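Side-chain contacts in protoporphyrinogen oxidase (Exiguobacterium sibiricum, PDB 3LOV), which probably oxidises coproporphyrinogen III to coproporphyrin III with molecular oxygen in heme b biosynthesis, using FAD as its cofactor: residues V415-A418 with D419-R423; T284-H287 with P288-V291. All coordinates share one frame; numbering follows the deposited sequence.

Contact 1: V415-A418 with D419-R423; sequences VGHA and DRIQR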
ATOM      1  N   VAL A 415       6.893 -13.756   6.781  1.00 23.76           N
ATOM      2  CA  VAL A 415       8.144 -13.881   7.524  1.00 22.50           C
ATOM      3  C   VAL A 415       9.253 -14.334   6.589  1.00 21.00           C
ATOM      4  O   VAL A 415       9.046 -15.262   5.820  1.00 19.31           O
ATOM      5  CB  VAL A 415       8.022 -14.876   8.698  1.00 23.60           C
ATOM      6  CG1 VAL A 415       9.393 -15.075   9.378  1.00 25.23           C
ATOM      7  CG2 VAL A 415       6.951 -14.374   9.708  1.00 21.31           C
ATOM      8  N   GLY A 416      10.405 -13.655   6.692  1.00 21.85           N
ATOM      9  CA  GLY A 416      11.632 -13.858   5.870  1.00 22.25           C
ATOM     10  C   GLY A 416      11.704 -13.142   4.499  1.00 22.71           C
ATOM     11  O   GLY A 416      12.637 -13.369   3.712  1.00 20.01           O
ATOM     12  N   HIS A 417      10.713 -12.300   4.198  1.00 20.91           N
ATOM     13  CA  HIS A 417      10.649 -11.620   2.899  1.00 19.85           C
ATOM     14  C   HIS A 417      11.919 -10.845   2.589  1.00 20.53           C
ATOM     15  O   HIS A 417      12.470 -11.010   1.529  1.00 21.84           O
ATOM     16  CB  HIS A 417       9.443 -10.660   2.829  1.00 20.62           C
ATOM     17  CG  HIS A 417       9.263 -10.021   1.492  1.00 18.62           C
ATOM     18  ND1 HIS A 417       8.659 -10.669   0.436  1.00 20.61           N
ATOM     19  CD2 HIS A 417       9.631  -8.800   1.030  1.00 18.19           C
ATOM     20  CE1 HIS A 417       8.644  -9.866  -0.615  1.00 23.33           C
ATOM     21  NE2 HIS A 417       9.237  -8.730  -0.284  1.00 18.58           N
ATOM     22  N   ALA A 418      12.365  -9.993   3.504  1.00 19.42           N
ATOM     23  CA  ALA A 418      13.483  -9.112   3.242  1.00 20.94           C
ATOM     24  C   ALA A 418      14.744  -9.928   2.895  1.00 21.43           C
ATOM     25  O   ALA A 418      15.416  -9.628   1.927  1.00 24.35           O
ATOM     26  CB  ALA A 418      13.712  -8.157   4.446  1.00 20.51           C
ATOM     27  N   ASP A 419      14.988 -11.018   3.609  1.00 21.93           N
ATOM     28  CA  ASP A 419      16.101 -11.936   3.289  1.00 23.57           C
ATOM     29  C   ASP A 419      15.912 -12.656   1.979  1.00 23.94           C
ATOM     30  O   ASP A 419      16.874 -12.829   1.244  1.00 23.53           O
ATOM     31  CB  ASP A 419      16.302 -12.980   4.385  1.00 26.42           C
ATOM     32  CG  ASP A 419      16.895 -12.389   5.646  1.00 28.78           C
ATOM     33  OD1 ASP A 419      17.371 -11.247   5.590  1.00 29.96           O
ATOM     34  OD2 ASP A 419      16.874 -13.064   6.687  1.00 36.05           O
ATOM     35  N   ARG A 420      14.687 -13.036   1.665  1.00 23.17           N
ATOM     36  CA  ARG A 420      14.427 -13.615   0.351  1.00 24.19           C
ATOM     37  C   ARG A 420      14.710 -12.615  -0.807  1.00 26.95           C
ATOM     38  O   ARG A 420      15.285 -12.973  -1.842  1.00 26.28           O
ATOM     39  CB  ARG A 420      13.014 -14.147   0.295  1.00 24.16           C
ATOM     40  CG  ARG A 420      12.845 -15.479   1.051  1.00 26.33           C
ATOM     41  CD  ARG A 420      11.503 -16.103   0.736  1.00 20.39           C
ATOM     42  NE  ARG A 420      10.352 -15.299   1.192  1.00 22.80           N
ATOM     43  CZ  ARG A 420       9.885 -15.310   2.440  1.00 27.43           C
ATOM     44  NH1 ARG A 420      10.447 -16.091   3.364  1.00 24.71           N
ATOM     45  NH2 ARG A 420       8.821 -14.595   2.752  1.00 25.54           N
ATOM     46  N   ILE A 421      14.319 -11.365  -0.623  1.00 25.17           N
ATOM     47  CA  ILE A 421      14.551 -10.362  -1.652  1.00 23.96           C
ATOM     48  C   ILE A 421      16.073 -10.105  -1.817  1.00 24.70           C
ATOM     49  O   ILE A 421      16.523  -9.921  -2.936  1.00 24.10           O
ATOM     50  CB  ILE A 421      13.815  -9.100  -1.327  1.00 23.10           C
ATOM     51  CG1 ILE A 421      12.279  -9.333  -1.466  1.00 18.68           C
ATOM     52  CG2 ILE A 421      14.368  -7.859  -2.118  1.00 18.68           C
ATOM     53  CD1 ILE A 421      11.777  -9.981  -2.768  1.00 21.44           C
ATOM     54  N   GLN A 422      16.861 -10.074  -0.734  1.00 25.41           N
ATOM     55  CA  GLN A 422      18.340  -9.973  -0.826  0.50 25.05           C
ATOM     56  C   GLN A 422      18.884 -11.116  -1.692  1.00 25.62           C
ATOM     57  O   GLN A 422      19.737 -10.926  -2.577  1.00 27.57           O
ATOM     58  CB  GLN A 422      18.991  -9.984   0.588  0.50 24.61           C
ATOM     59  CG  GLN A 422      20.461 -10.465   0.630  0.50 24.61           C
ATOM     60  CD  GLN A 422      21.092 -10.472   2.039  0.50 30.91           C
ATOM     61  OE1 GLN A 422      20.508  -9.994   3.011  0.50 29.02           O
ATOM     62  NE2 GLN A 422      22.302 -11.011   2.133  0.50 23.81           N
ATOM     63  N   ARG A 423      18.401 -12.327  -1.431  1.00 23.32           N
ATOM     64  CA  ARG A 423      18.851 -13.452  -2.216  1.00 25.90           C
ATOM     65  C   ARG A 423      18.422 -13.317  -3.692  1.00 23.61           C
ATOM     66  O   ARG A 423      19.218 -13.588  -4.559  1.00 19.20           O
ATOM     67  CB  ARG A 423      18.416 -14.789  -1.583  1.00 31.16           C
ATOM     68  CG  ARG A 423      19.089 -16.040  -2.223  1.00 36.43           C
ATOM     69  CD  ARG A 423      18.222 -16.555  -3.345  1.00 44.91           C
ATOM     70  NE  ARG A 423      18.902 -17.318  -4.387  1.00 48.79           N
ATOM     71  CZ  ARG A 423      18.332 -17.658  -5.538  1.00 48.89           C
ATOM     72  NH1 ARG A 423      17.081 -17.267  -5.809  1.00 39.63           N
ATOM     73  NH2 ARG A 423      19.010 -18.377  -6.430  1.00 58.95           N
TER
HETATM   74  O   HOH W   1       7.091 -12.866   1.427  1.00 22.19           O
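Arg420 folds back over the start of its own helix and takes the carbonyl oxygen of Val415 end-on with two nitrogens. Arg420 NH1 lies 2.9 Å from Val415 O, in the carbonyl plane and on a lone pair; Arg420 NH2, 3.1 Å from the same oxygen, comes from above that plane, so the two N-H groups reach one atom from different directions. The guanidinium gets there through a bend at chi3 (-64°), which lays one of its faces over Gly416 C and His417 N. A water 2.8 Å from Arg420 NH2, for which it is the acceptor, also bonds His417 ND1 and so ties the two polar side chains together. This is the first turn of helix 417-431, with Gly416 as N-cap residue: Gly416 O receives Arg420 N at 2.9 Å, and His417 O receives Ile421 N in the next i to i+4 bond. A lysine in place of Arg420 would probably lose the two-nitrogen grip and leave the Val415 carbonyl at most one donor from this side chain. With CG anti to its backbone N (chi1 -175°), the buried His417 ring is turned so that one face meets Ile421 a turn later. CG1 of Ile421 sits over that face, 3.7 Å from the His417 ring centroid and displaced toward NE2. That nitrogen bonds to Ala441 O, and the ring also stacks with Tyr413; Ile421 itself packs on Leu302 of helix 300-303.

Contact 2: T284-H287 with P288-V291; sequences TIPH and PQVV. With FAD (flavin-adenine dinucleotide), chain B.
Gln289 and Ile285, four residues apart, meet at the FAD adenine where strand 280-283 of the parallel Rossmann-type sheet passes through a short loop into helix 287-293. Polar contacts hold the base at N6A and N7A. The Gln289 amide pairs with it through both ends: FAD N6A donates to OE1 of Gln289 at 2.8 Å, and NE2 of Gln289 donates to FAD N7A at 2.9 Å. The pair of bonds fixes which way round the amide sits and reads the amino group and N7 of adenine together. In the backbone, Pro286 at the N-cap position offers its carbonyl to Gln289 N and, more weakly, to Val290 N, while His287 O accepts from Val291 N in the regular helical pattern. Apolar contacts flank the glutamine and cover the base. The Ile285 side chain crosses that of Gln289 at about a right angle, its CD1 3.5 Å from Gln289 CB, and Ile285 CG2 lies 3.3 Å from FAD C4A. Pro286 runs alongside the glutamine, its CD 3.6 Å from FAD C8A. A CH-pi contact lies at the His287-Pro288 step. His287 has chi1 of 69°, with CG between the backbone N and the carbonyl carbon, which stands the ring beside the next residue; its NE2 bonds to Leu305 O. CD of Pro288 lies over one face of that ring, 3.6 Å from the His287 centroid and 17° off the normal.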
ATOM      1  N   THR A 284      11.211  -2.116 -12.611  1.00 19.10           N
ATOM      2  CA  THR A 284      10.267  -1.630 -11.600  1.00 18.36           C
ATOM      3  C   THR A 284       8.865  -2.127 -11.916  1.00 20.83           C
ATOM      4  O   THR A 284       7.887  -1.669 -11.335  1.00 22.13           O
ATOM      5  CB  THR A 284      10.312  -0.063 -11.468  1.00 18.62           C
ATOM      6  OG1 THR A 284       9.662   0.578 -12.572  1.00 19.59           O
ATOM      7  CG2 THR A 284      11.757   0.442 -11.416  1.00 16.16           C
ATOM      8  N   ILE A 285       8.804  -3.094 -12.830  1.00 21.65           N
ATOM      9  CA  ILE A 285       7.576  -3.663 -13.335  1.00 21.10           C
ATOM     10  C   ILE A 285       7.144  -4.831 -12.426  1.00 19.54           C
ATOM     11  O   ILE A 285       7.898  -5.228 -11.556  1.00 19.10           O
ATOM     12  CB  ILE A 285       7.757  -4.189 -14.760  1.00 21.38           C
ATOM     13  CG1 ILE A 285       8.724  -5.391 -14.793  1.00 20.49           C
ATOM     14  CG2 ILE A 285       8.187  -3.052 -15.680  1.00 17.42           C
ATOM     15  CD1 ILE A 285       8.916  -5.979 -16.220  1.00 26.71           C
ATOM     16  N   PRO A 286       5.929  -5.348 -12.615  1.00 17.93           N
ATOM     17  CA  PRO A 286       5.489  -6.412 -11.708  1.00 17.62           C
ATOM     18  C   PRO A 286       6.453  -7.610 -11.712  1.00 19.74           C
ATOM     19  O   PRO A 286       6.922  -8.051 -12.774  1.00 19.10           O
ATOM     20  CB  PRO A 286       4.135  -6.819 -12.279  1.00 18.75           C
ATOM     21  CG  PRO A 286       3.596  -5.577 -12.984  1.00 19.99           C
ATOM     22  CD  PRO A 286       4.810  -4.777 -13.406  1.00 18.79           C
ATOM     23  N   HIS A 287       6.688  -8.153 -10.533  1.00 19.31           N
ATOM     24  CA  HIS A 287       7.676  -9.202 -10.324  1.00 19.10           C
ATOM     25  C   HIS A 287       7.516 -10.525 -11.156  1.00 18.44           C
ATOM     26  O   HIS A 287       8.507 -11.142 -11.514  1.00 21.18           O
ATOM     27  CB  HIS A 287       7.847  -9.464  -8.807  1.00 18.01           C
ATOM     28  CG  HIS A 287       6.662 -10.103  -8.149  1.00 21.59           C
ATOM     29  ND1 HIS A 287       5.628  -9.375  -7.597  1.00 24.03           N
ATOM     30  CD2 HIS A 287       6.347 -11.405  -7.954  1.00 24.70           C
ATOM     31  CE1 HIS A 287       4.719 -10.199  -7.115  1.00 22.67           C
ATOM     32  NE2 HIS A 287       5.149 -11.437  -7.279  1.00 23.46           N
ATOM     33  N   PRO A 288       6.298 -10.933 -11.497  1.00 20.35           N
ATOM     34  CA  PRO A 288       6.202 -12.102 -12.399  1.00 22.12           C
ATOM     35  C   PRO A 288       6.718 -11.828 -13.822  1.00 23.54           C
ATOM     36  O   PRO A 288       7.056 -12.766 -14.527  1.00 22.91           O
ATOM     37  CB  PRO A 288       4.703 -12.411 -12.453  1.00 22.19           C
ATOM     38  CG  PRO A 288       4.065 -11.579 -11.352  1.00 22.61           C
ATOM     39  CD  PRO A 288       4.975 -10.401 -11.134  1.00 22.38           C
ATOM     40  N   GLN A 289       6.744 -10.571 -14.253  1.00 21.35           N
ATOM     41  CA  GLN A 289       7.395 -10.257 -15.505  1.00 19.06           C
ATOM     42  C   GLN A 289       8.892 -10.269 -15.330  1.00 19.99           C
ATOM     43  O   GLN A 289       9.597 -10.606 -16.267  1.00 25.00           O
ATOM     44  CB  GLN A 289       6.940  -8.922 -16.079  1.00 21.56           C
ATOM     45  CG  GLN A 289       5.435  -8.830 -16.445  1.00 18.65           C
ATOM     46  CD  GLN A 289       5.173  -7.549 -17.160  1.00 27.04           C
ATOM     47  OE1 GLN A 289       5.872  -7.235 -18.118  1.00 22.32           O
ATOM     48  NE2 GLN A 289       4.194  -6.782 -16.707  1.00 19.32           N
ATOM     49  N   VAL A 290       9.394  -9.958 -14.135  1.00 21.96           N
ATOM     50  CA  VAL A 290      10.829 -10.075 -13.851  1.00 20.55           C
ATOM     51  C   VAL A 290      11.312 -11.507 -14.031  1.00 21.53           C
ATOM     52  O   VAL A 290      12.340 -11.778 -14.679  1.00 22.64           O
ATOM     53  CB  VAL A 290      11.181  -9.558 -12.424  1.00 22.91           C
ATOM     54  CG1 VAL A 290      12.632  -9.884 -12.072  1.00 18.39           C
ATOM     55  CG2 VAL A 290      10.889  -8.038 -12.306  1.00 21.40           C
ATOM     56  N   VAL A 291      10.573 -12.431 -13.451  1.00 21.71           N
ATOM     57  CA  VAL A 291      10.895 -13.853 -13.539  1.00 22.35           C
ATOM     58  C   VAL A 291      10.947 -14.294 -15.003  1.00 24.54           C
ATOM     59  O   VAL A 291      11.885 -14.982 -15.391  1.00 22.10           O
ATOM     60  CB  VAL A 291       9.848 -14.726 -12.801  1.00 24.58           C
ATOM     61  CG1 VAL A 291      10.042 -16.209 -13.132  1.00 23.66           C
ATOM     62  CG2 VAL A 291       9.877 -14.428 -11.290  1.00 22.03           C
TER
HETATM   63  PA  FAD B 500       3.154   0.337 -10.451  1.00 17.82           P
HETATM   64  O1A FAD B 500       2.418   1.548  -9.986  1.00 18.79           O
HETATM   65  O2A FAD B 500       2.411  -0.938 -10.594  1.00 15.01           O
HETATM   66  O5B FAD B 500       3.847   0.679 -11.842  1.00 20.72           O
HETATM   67  C5B FAD B 500       4.359  -0.308 -12.700  1.00 16.19           C
HETATM   68  C4B FAD B 500       4.550   0.333 -14.080  1.00 16.20           C
HETATM   69  O4B FAD B 500       5.260  -0.550 -14.953  1.00 15.61           O
HETATM   70  C3B FAD B 500       3.213   0.673 -14.707  1.00 16.44           C
HETATM   71  O3B FAD B 500       3.204   1.982 -15.247  1.00 14.25           O
HETATM   72  C2B FAD B 500       3.102  -0.409 -15.764  1.00 17.01           C
HETATM   73  O2B FAD B 500       2.383  -0.011 -16.878  1.00 15.72           O
HETATM   74  C1B FAD B 500       4.546  -0.647 -16.152  1.00 17.25           C
HETATM   75  N9A FAD B 500       4.831  -1.946 -16.781  1.00 17.90           N
HETATM   76  C8A FAD B 500       4.296  -3.199 -16.581  1.00 21.99           C
HETATM   77  N7A FAD B 500       4.892  -4.095 -17.409  1.00 16.36           N
HETATM   78  C5A FAD B 500       5.815  -3.412 -18.152  1.00 19.04           C
HETATM   79  C6A FAD B 500       6.734  -3.785 -19.136  1.00 21.65           C
HETATM   80  N6A FAD B 500       6.862  -5.054 -19.514  1.00 16.43           N
HETATM   81  N1A FAD B 500       7.551  -2.826 -19.711  1.00 16.90           N
HETATM   82  C2A FAD B 500       7.496  -1.519 -19.290  1.00 18.13           C
HETATM   83  N3A FAD B 500       6.605  -1.156 -18.297  1.00 17.02           N
HETATM   84  C4A FAD B 500       5.776  -2.076 -17.763  1.00 20.86           C
HETATM   85  N1  FAD B 500       0.471   3.033  -1.002  1.00 22.22           N
HETATM   86  C2  FAD B 500       0.440   4.085  -0.129  1.00 22.51           C
HETATM   87  O2  FAD B 500       1.491   4.587   0.292  1.00 15.26           O
HETATM   88  N3  FAD B 500      -0.768   4.572   0.302  1.00 19.80           N
HETATM   89  C4  FAD B 500      -1.941   4.036  -0.089  1.00 23.54           C
HETATM   90  O4  FAD B 500      -2.975   4.539   0.307  1.00 24.44           O
HETATM   91  C4X FAD B 500      -1.942   2.952  -0.942  1.00 22.14           C
HETATM   92  N5  FAD B 500      -3.144   2.426  -1.386  1.00 18.13           N
HETATM   93  C5X FAD B 500      -3.113   1.342  -2.267  1.00 26.05           C
HETATM   94  C6  FAD B 500      -4.312   0.768  -2.700  1.00 25.58           C
HETATM   95  C7  FAD B 500      -4.295  -0.324  -3.585  1.00 27.01           C
HETATM   96  C7M FAD B 500      -5.586  -0.930  -4.053  1.00 27.99           C
HETATM   97  C8  FAD B 500      -3.074  -0.825  -4.072  1.00 23.91           C
HETATM   98  C8M FAD B 500      -3.007  -2.011  -5.018  1.00 23.18           C
HETATM   99  C9  FAD B 500      -1.875  -0.252  -3.661  1.00 18.94           C
HETATM  100  C9A FAD B 500      -1.876   0.831  -2.752  1.00 17.41           C
HETATM  101  N10 FAD B 500      -0.670   1.408  -2.334  1.00 16.08           N
HETATM  102  C10 FAD B 500      -0.714   2.467  -1.419  1.00 21.87           C
HETATM  103  C1' FAD B 500       0.686   0.915  -2.779  1.00 17.38           C
HETATM  104  C2' FAD B 500       1.163   1.787  -3.967  1.00 19.51           C
HETATM  105  O2' FAD B 500       0.287   1.613  -5.017  1.00 20.77           O
HETATM  106  C3' FAD B 500       2.578   1.434  -4.447  1.00 16.92           C
HETATM  107  O3' FAD B 500       3.461   1.945  -3.457  1.00 30.23           O
HETATM  108  C4' FAD B 500       3.007   2.056  -5.800  1.00 19.29           C
HETATM  109  O4' FAD B 500       1.960   2.409  -6.683  1.00 26.01           O
HETATM  110  C5' FAD B 500       3.881   1.105  -6.595  1.00 22.86           C
HETATM  111  O5' FAD B 500       4.362   1.772  -7.734  1.00 20.38           O
HETATM  112  P   FAD B 500       5.354   1.015  -8.701  1.00 14.00           P
HETATM  113  O1P FAD B 500       6.331   0.143  -7.957  1.00 15.72           O
HETATM  114  O2P FAD B 500       5.957   1.910  -9.756  1.00 17.71           O
HETATM  115  O3P FAD B 500       4.385  -0.040  -9.492  1.00 13.66           O

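From the N terminus, contact 2 comes first, where the chain leaves strand 280-283 of the five-stranded parallel sheet and enters helix 287-293. Helix 300-303 and most strands of the mixed sheet follow before contact 1 opens helix 417-431, which leads to strand 435-437 at the edge of the parallel sheet. Each contact closes a single turn at a helix start, and the two lie in series, neither nesting nor crossing. The centres of contact 1 and contact 2 are 16 Å apart; the nearest atoms of contacts 1 and 2 are about 7 Å apart, without touching. Shared neighbours join them: Leu302 of helix 300-303, and Ala441 and Tyr442 in the loop beyond strand 435-437, touch or bond residues of both.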